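Local coordinates for sister chromatid cohesion protein (PDB 5T8V) that probably serves as a cohesin loader that acts on chromatin, here represented by its C-terminal part, a long helical-repeat fragment, at residues T1069-E1083 and H1140-Q1154. Sequence-based numbering, arbitrary orientation.
Sequences TMVLRSLKEFLFSEE and HAFLAVEVLASINRQ
Glu1083 and Ser1150 meet because their first torsions aim them at each other: Ser1150 holds OG anti to its backbone N (chi1 178°), while Glu1083, its CG anti to the carbonyl carbon (chi1 -72°), runs on extended to the carboxylate. Ser1150 OG donates to Glu1083 OE2 at 2.6 Å, from above the carboxylate plane. Arg1153, bent at chi3, forms a salt bridge: NH2 reaches the syn side of Glu1083 OE1 at 2.7 Å, and that oxygen lies close to the guanidinium plane; NE adds a weak bond to it. Gln1154 NE2 donates in its amide plane to Ser1150 OG at 2.8 Å, so this hydroxyl relays between amide and carboxylate, although Glu1083 is poorly ordered. A leucine in place of Gln1154 has no amide to donate, and would probably leave the Ser1150 hydroxyl freer to turn from Glu1083. Further along, Leu1079 is a knob among Val1147, Ser1150, Ile1151 and Gln1154, with CD1 3.7 Å from Val1147 CG1. Leu1143 reciprocates among Thr1069, Leu1072, Arg1073 and Lys1076, its CD2 3.6 Å from Leu1072 CB. Phe1080 turns its ring edge to Glu1146 O, with CE1 3.7 Å away. Helix 1115-1133 backs Ala1144 and Ile1151. The axes of 1069-1083 and 1140-1154 pass 9.5 Å apart at 29°, interlocked by two knobs-into-holes; this near-parallel pairing is consistent with neighbouring helices in a HEAT-repeat stack.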
loop_
_atom_site.group_PDB
_atom_site.type_symbol
_atom_site.label_atom_id
_atom_site.label_comp_id
_atom_site.label_asym_id
_atom_site.label_seq_id
_atom_site.Cartn_x
_atom_site.Cartn_y
_atom_site.Cartn_z
ATOM N N THR A 1069 -12.360 9.491 50.493
ATOM C CA THR A 1069 -13.062 9.563 49.217
ATOM C C THR A 1069 -14.376 10.314 49.377
ATOM O O THR A 1069 -14.754 11.116 48.513
ATOM C CB THR A 1069 -13.318 8.158 48.665
ATOM O OG1 THR A 1069 -12.073 7.476 48.478
ATOM C CG2 THR A 1069 -14.067 8.217 47.336
ATOM N N MET A 1070 -15.085 10.072 50.484
ATOM C CA MET A 1070 -16.321 10.809 50.746
ATOM C C MET A 1070 -16.092 12.318 50.746
ATOM O O MET A 1070 -16.982 13.078 50.347
ATOM C CB MET A 1070 -16.921 10.365 52.080
ATOM C CG MET A 1070 -17.347 8.898 52.126
ATOM S SD MET A 1070 -18.702 8.505 51.003
ATOM C CE MET A 1070 -17.821 7.961 49.538
ATOM N N VAL A 1071 -14.918 12.770 51.186
ATOM C CA VAL A 1071 -14.614 14.199 51.190
ATOM C C VAL A 1071 -14.150 14.654 49.810
ATOM O O VAL A 1071 -14.584 15.697 49.301
ATOM C CB VAL A 1071 -13.557 14.507 52.269
ATOM C CG1 VAL A 1071 -13.242 16.000 52.311
ATOM C CG2 VAL A 1071 -14.024 14.018 53.636
ATOM N N LEU A 1072 -13.258 13.881 49.186
ATOM C CA LEU A 1072 -12.703 14.284 47.898
ATOM C C LEU A 1072 -13.790 14.406 46.838
ATOM O O LEU A 1072 -13.730 15.295 45.983
ATOM C CB LEU A 1072 -11.633 13.288 47.449
ATOM C CG LEU A 1072 -10.322 13.298 48.237
ATOM C CD1 LEU A 1072 -9.438 12.140 47.800
ATOM C CD2 LEU A 1072 -9.590 14.622 48.068
ATOM N N ARG A 1073 -14.786 13.521 46.869
ATOM C CA ARG A 1073 -15.857 13.596 45.879
ATOM C C ARG A 1073 -16.688 14.858 46.068
ATOM O O ARG A 1073 -17.059 15.519 45.088
ATOM C CB ARG A 1073 -16.732 12.346 45.961
ATOM C CG ARG A 1073 -16.047 11.099 45.423
ATOM C CD ARG A 1073 -16.885 9.849 45.619
ATOM N NE ARG A 1073 -16.298 8.696 44.939
ATOM C CZ ARG A 1073 -16.764 7.454 45.024
ATOM N NH1 ARG A 1073 -17.830 7.185 45.769
ATOM N NH2 ARG A 1073 -16.160 6.474 44.365
ATOM N N SER A 1074 -16.978 15.216 47.319
ATOM C CA SER A 1074 -17.692 16.459 47.590
ATOM C C SER A 1074 -16.908 17.657 47.070
ATOM O O SER A 1074 -17.439 18.483 46.315
ATOM C CB SER A 1074 -17.952 16.597 49.089
ATOM O OG SER A 1074 -18.706 17.763 49.367
ATOM N N LEU A 1075 -15.633 17.767 47.459
ATOM C CA LEU A 1075 -14.816 18.870 46.963
ATOM C C LEU A 1075 -14.758 18.880 45.441
ATOM O O LEU A 1075 -14.723 19.954 44.827
ATOM C CB LEU A 1075 -13.403 18.784 47.545
ATOM C CG LEU A 1075 -13.285 18.775 49.072
ATOM C CD1 LEU A 1075 -11.821 18.776 49.483
ATOM C CD2 LEU A 1075 -14.016 19.955 49.699
ATOM N N LYS A 1076 -14.758 17.702 44.816
ATOM C CA LYS A 1076 -14.698 17.627 43.361
ATOM C C LYS A 1076 -15.960 18.199 42.733
ATOM O O LYS A 1076 -15.889 18.983 41.779
ATOM C CB LYS A 1076 -14.484 16.178 42.920
ATOM C CG LYS A 1076 -14.353 15.995 41.412
ATOM C CD LYS A 1076 -14.135 14.537 41.056
ATOM C CE LYS A 1076 -15.303 13.968 40.268
ATOM N NZ LYS A 1076 -15.291 12.475 40.243
ATOM N N GLU A 1077 -17.130 17.815 43.249
ATOM C CA GLU A 1077 -18.376 18.382 42.741
ATOM C C GLU A 1077 -18.404 19.892 42.938
ATOM O O GLU A 1077 -18.709 20.649 42.007
ATOM C CB GLU A 1077 -19.571 17.726 43.432
ATOM C CG GLU A 1077 -19.694 16.236 43.168
ATOM C CD GLU A 1077 -19.796 15.919 41.691
ATOM O OE1 GLU A 1077 -20.520 16.646 40.979
ATOM O OE2 GLU A 1077 -19.140 14.954 41.241
ATOM N N PHE A 1078 -18.075 20.348 44.148
ATOM C CA PHE A 1078 -18.083 21.778 44.434
ATOM C C PHE A 1078 -17.203 22.544 43.453
ATOM O O PHE A 1078 -17.654 23.498 42.809
ATOM C CB PHE A 1078 -17.625 22.018 45.873
ATOM C CG PHE A 1078 -17.328 23.457 46.186
ATOM C CD1 PHE A 1078 -18.249 24.449 45.897
ATOM C CD2 PHE A 1078 -16.132 23.814 46.785
ATOM C CE1 PHE A 1078 -17.977 25.773 46.187
ATOM C CE2 PHE A 1078 -15.854 25.137 47.081
ATOM C CZ PHE A 1078 -16.777 26.116 46.782
ATOM N N LEU A 1079 -15.940 22.133 43.320
ATOM C CA LEU A 1079 -15.011 22.868 42.466
ATOM C C LEU A 1079 -15.411 22.781 40.996
ATOM O O LEU A 1079 -15.329 23.775 40.263
ATOM C CB LEU A 1079 -13.594 22.340 42.676
ATOM C CG LEU A 1079 -13.042 22.614 44.077
ATOM C CD1 LEU A 1079 -11.888 21.685 44.404
ATOM C CD2 LEU A 1079 -12.609 24.067 44.197
ATOM N N PHE A 1080 -15.849 21.604 40.545
ATOM C CA PHE A 1080 -16.269 21.454 39.156
ATOM C C PHE A 1080 -17.423 22.393 38.828
ATOM O O PHE A 1080 -17.384 23.119 37.825
ATOM C CB PHE A 1080 -16.653 20.000 38.883
ATOM C CG PHE A 1080 -15.494 19.135 38.483
ATOM C CD1 PHE A 1080 -14.285 19.219 39.155
ATOM C CD2 PHE A 1080 -15.613 18.235 37.438
ATOM C CE1 PHE A 1080 -13.215 18.426 38.788
ATOM C CE2 PHE A 1080 -14.548 17.436 37.068
ATOM C CZ PHE A 1080 -13.347 17.533 37.743
ATOM N N SER A 1081 -18.466 22.396 39.662
ATOM C CA SER A 1081 -19.547 23.354 39.460
ATOM C C SER A 1081 -19.032 24.785 39.545
ATOM O O SER A 1081 -19.552 25.675 38.859
ATOM C CB SER A 1081 -20.662 23.123 40.481
ATOM O OG SER A 1081 -20.206 23.356 41.801
ATOM N N GLU A 1082 -18.008 25.025 40.368
ATOM C CA GLU A 1082 -17.377 26.338 40.409
ATOM C C GLU A 1082 -16.643 26.661 39.115
ATOM O O GLU A 1082 -16.309 27.828 38.883
ATOM C CB GLU A 1082 -16.409 26.422 41.591
ATOM C CG GLU A 1082 -17.090 26.638 42.930
ATOM C CD GLU A 1082 -17.527 28.075 43.136
ATOM O OE1 GLU A 1082 -16.690 28.982 42.944
ATOM O OE2 GLU A 1082 -18.707 28.300 43.482
ATOM N N GLU A 1083 -16.379 25.661 38.272
ATOM C CA GLU A 1083 -15.809 25.922 36.955
ATOM C C GLU A 1083 -16.884 26.108 35.892
ATOM O O GLU A 1083 -16.774 27.015 35.060
ATOM C CB GLU A 1083 -14.867 24.790 36.548
ATOM C CG GLU A 1083 -13.570 24.793 37.320
ATOM C CD GLU A 1083 -12.578 23.778 36.799
ATOM O OE1 GLU A 1083 -12.817 23.210 35.713
ATOM O OE2 GLU A 1083 -11.559 23.547 37.480
ATOM N N HIS A 1140 -7.888 6.131 43.333
ATOM C CA HIS A 1140 -8.082 7.104 44.404
ATOM C C HIS A 1140 -7.171 8.312 44.211
ATOM O O HIS A 1140 -7.625 9.468 44.209
ATOM C CB HIS A 1140 -7.823 6.431 45.751
ATOM C CG HIS A 1140 -8.341 7.201 46.922
ATOM N ND1 HIS A 1140 -7.583 7.442 48.048
ATOM C CD2 HIS A 1140 -9.542 7.782 47.144
ATOM C CE1 HIS A 1140 -8.296 8.140 48.913
ATOM N NE2 HIS A 1140 -9.489 8.360 48.389
ATOM N N ALA A 1141 -5.873 8.057 44.041
ATOM C CA ALA A 1141 -4.947 9.131 43.710
ATOM C C ALA A 1141 -5.436 9.916 42.500
ATOM O O ALA A 1141 -5.302 11.145 42.453
ATOM C CB ALA A 1141 -3.553 8.558 43.452
ATOM N N PHE A 1142 -6.018 9.224 41.513
ATOM C CA PHE A 1142 -6.539 9.935 40.351
ATOM C C PHE A 1142 -7.657 10.889 40.742
ATOM O O PHE A 1142 -7.810 11.951 40.129
ATOM C CB PHE A 1142 -7.050 8.979 39.279
ATOM C CG PHE A 1142 -7.758 9.684 38.159
ATOM C CD1 PHE A 1142 -7.057 10.508 37.293
ATOM C CD2 PHE A 1142 -9.124 9.550 37.988
ATOM C CE1 PHE A 1142 -7.703 11.173 36.268
ATOM C CE2 PHE A 1142 -9.776 10.212 36.963
ATOM C CZ PHE A 1142 -9.063 11.025 36.102
ATOM N N LEU A 1143 -8.469 10.518 41.735
ATOM C CA LEU A 1143 -9.479 11.438 42.245
ATOM C C LEU A 1143 -8.819 12.661 42.865
ATOM O O LEU A 1143 -9.221 13.804 42.601
ATOM C CB LEU A 1143 -10.369 10.723 43.264
ATOM C CG LEU A 1143 -11.489 11.548 43.901
ATOM C CD1 LEU A 1143 -12.473 12.036 42.855
ATOM C CD2 LEU A 1143 -12.208 10.733 44.965
ATOM N N ALA A 1144 -7.786 12.441 43.684
ATOM C CA ALA A 1144 -7.085 13.568 44.295
ATOM C C ALA A 1144 -6.553 14.528 43.234
ATOM O O ALA A 1144 -6.840 15.731 43.264
ATOM C CB ALA A 1144 -5.950 13.060 45.182
ATOM N N VAL A 1145 -5.769 14.013 42.282
ATOM C CA VAL A 1145 -5.241 14.867 41.222
ATOM C C VAL A 1145 -6.362 15.457 40.388
ATOM O O VAL A 1145 -6.179 16.505 39.761
ATOM C CB VAL A 1145 -4.253 14.091 40.322
ATOM C CG1 VAL A 1145 -4.937 12.925 39.670
ATOM C CG2 VAL A 1145 -3.648 15.007 39.263
ATOM N N GLU A 1146 -7.520 14.801 40.345
ATOM C CA GLU A 1146 -8.656 15.371 39.632
ATOM C C GLU A 1146 -9.208 16.581 40.370
ATOM O O GLU A 1146 -9.783 17.479 39.744
ATOM C CB GLU A 1146 -9.741 14.312 39.442
ATOM C CG GLU A 1146 -10.799 14.679 38.418
ATOM C CD GLU A 1146 -11.733 13.524 38.115
ATOM O OE1 GLU A 1146 -11.507 12.421 38.654
ATOM O OE2 GLU A 1146 -12.692 13.720 37.339
ATOM N N VAL A 1147 -9.042 16.622 41.693
ATOM C CA VAL A 1147 -9.380 17.825 42.449
ATOM C C VAL A 1147 -8.313 18.897 42.262
ATOM O O VAL A 1147 -8.631 20.074 42.047
ATOM C CB VAL A 1147 -9.579 17.471 43.934
ATOM C CG1 VAL A 1147 -9.675 18.731 44.795
ATOM C CG2 VAL A 1147 -10.830 16.624 44.105
ATOM N N LEU A 1148 -7.033 18.517 42.338
ATOM C CA LEU A 1148 -5.966 19.508 42.202
ATOM C C LEU A 1148 -5.969 20.145 40.821
ATOM O O LEU A 1148 -5.668 21.335 40.680
ATOM C CB LEU A 1148 -4.605 18.872 42.483
ATOM C CG LEU A 1148 -4.052 19.186 43.872
ATOM C CD1 LEU A 1148 -5.002 18.657 44.918
ATOM C CD2 LEU A 1148 -2.669 18.581 44.051
ATOM N N ALA A 1149 -6.289 19.368 39.785
ATOM C CA ALA A 1149 -6.355 19.928 38.442
ATOM C C ALA A 1149 -7.379 21.049 38.376
ATOM O O ALA A 1149 -7.127 22.095 37.773
ATOM C CB ALA A 1149 -6.685 18.832 37.429
ATOM N N SER A 1150 -8.540 20.853 39.005
ATOM C CA SER A 1150 -9.537 21.916 39.066
ATOM C C SER A 1150 -9.015 23.102 39.868
ATOM O O SER A 1150 -9.076 24.252 39.413
ATOM C CB SER A 1150 -10.832 21.376 39.678
ATOM O OG SER A 1150 -11.809 22.395 39.789
ATOM N N ILE A 1151 -8.490 22.836 41.068
ATOM C CA ILE A 1151 -7.935 23.900 41.904
ATOM C C ILE A 1151 -6.970 24.760 41.101
ATOM O O ILE A 1151 -6.929 25.987 41.255
ATOM C CB ILE A 1151 -7.253 23.295 43.148
ATOM C CG1 ILE A 1151 -8.309 22.707 44.091
ATOM C CG2 ILE A 1151 -6.399 24.346 43.872
ATOM C CD1 ILE A 1151 -7.737 21.937 45.265
ATOM N N ASN A 1152 -6.180 24.134 40.229
ATOM C CA ASN A 1152 -5.165 24.863 39.478
ATOM C C ASN A 1152 -5.765 25.580 38.273
ATOM O O ASN A 1152 -5.394 26.722 37.981
ATOM C CB ASN A 1152 -4.058 23.903 39.038
ATOM C CG ASN A 1152 -2.889 24.617 38.393
ATOM O OD1 ASN A 1152 -2.082 25.250 39.074
ATOM N ND2 ASN A 1152 -2.784 24.509 37.073
ATOM N N ARG A 1153 -6.693 24.928 37.567
ATOM C CA ARG A 1153 -7.340 25.568 36.426
ATOM C C ARG A 1153 -8.098 26.819 36.844
ATOM O O ARG A 1153 -8.189 27.776 36.066
ATOM C CB ARG A 1153 -8.291 24.589 35.734
ATOM C CG ARG A 1153 -7.597 23.462 34.983
ATOM C CD ARG A 1153 -8.558 22.715 34.070
ATOM N NE ARG A 1153 -9.813 22.364 34.737
ATOM C CZ ARG A 1153 -10.000 21.275 35.478
ATOM N NH1 ARG A 1153 -9.012 20.412 35.672
ATOM N NH2 ARG A 1153 -11.183 21.048 36.035
ATOM N N GLN A 1154 -8.649 26.834 38.058
ATOM C CA GLN A 1154 -9.382 28.009 38.516
ATOM C C GLN A 1154 -8.451 29.110 39.007
ATOM O O GLN A 1154 -8.794 30.292 38.908
ATOM C CB GLN A 1154 -10.351 27.618 39.627
ATOM C CG GLN A 1154 -11.421 26.635 39.206
ATOM C CD GLN A 1154 -12.365 26.291 40.337
ATOM O OE1 GLN A 1154 -12.807 27.167 41.082
ATOM N NE2 GLN A 1154 -12.673 25.008 40.479
#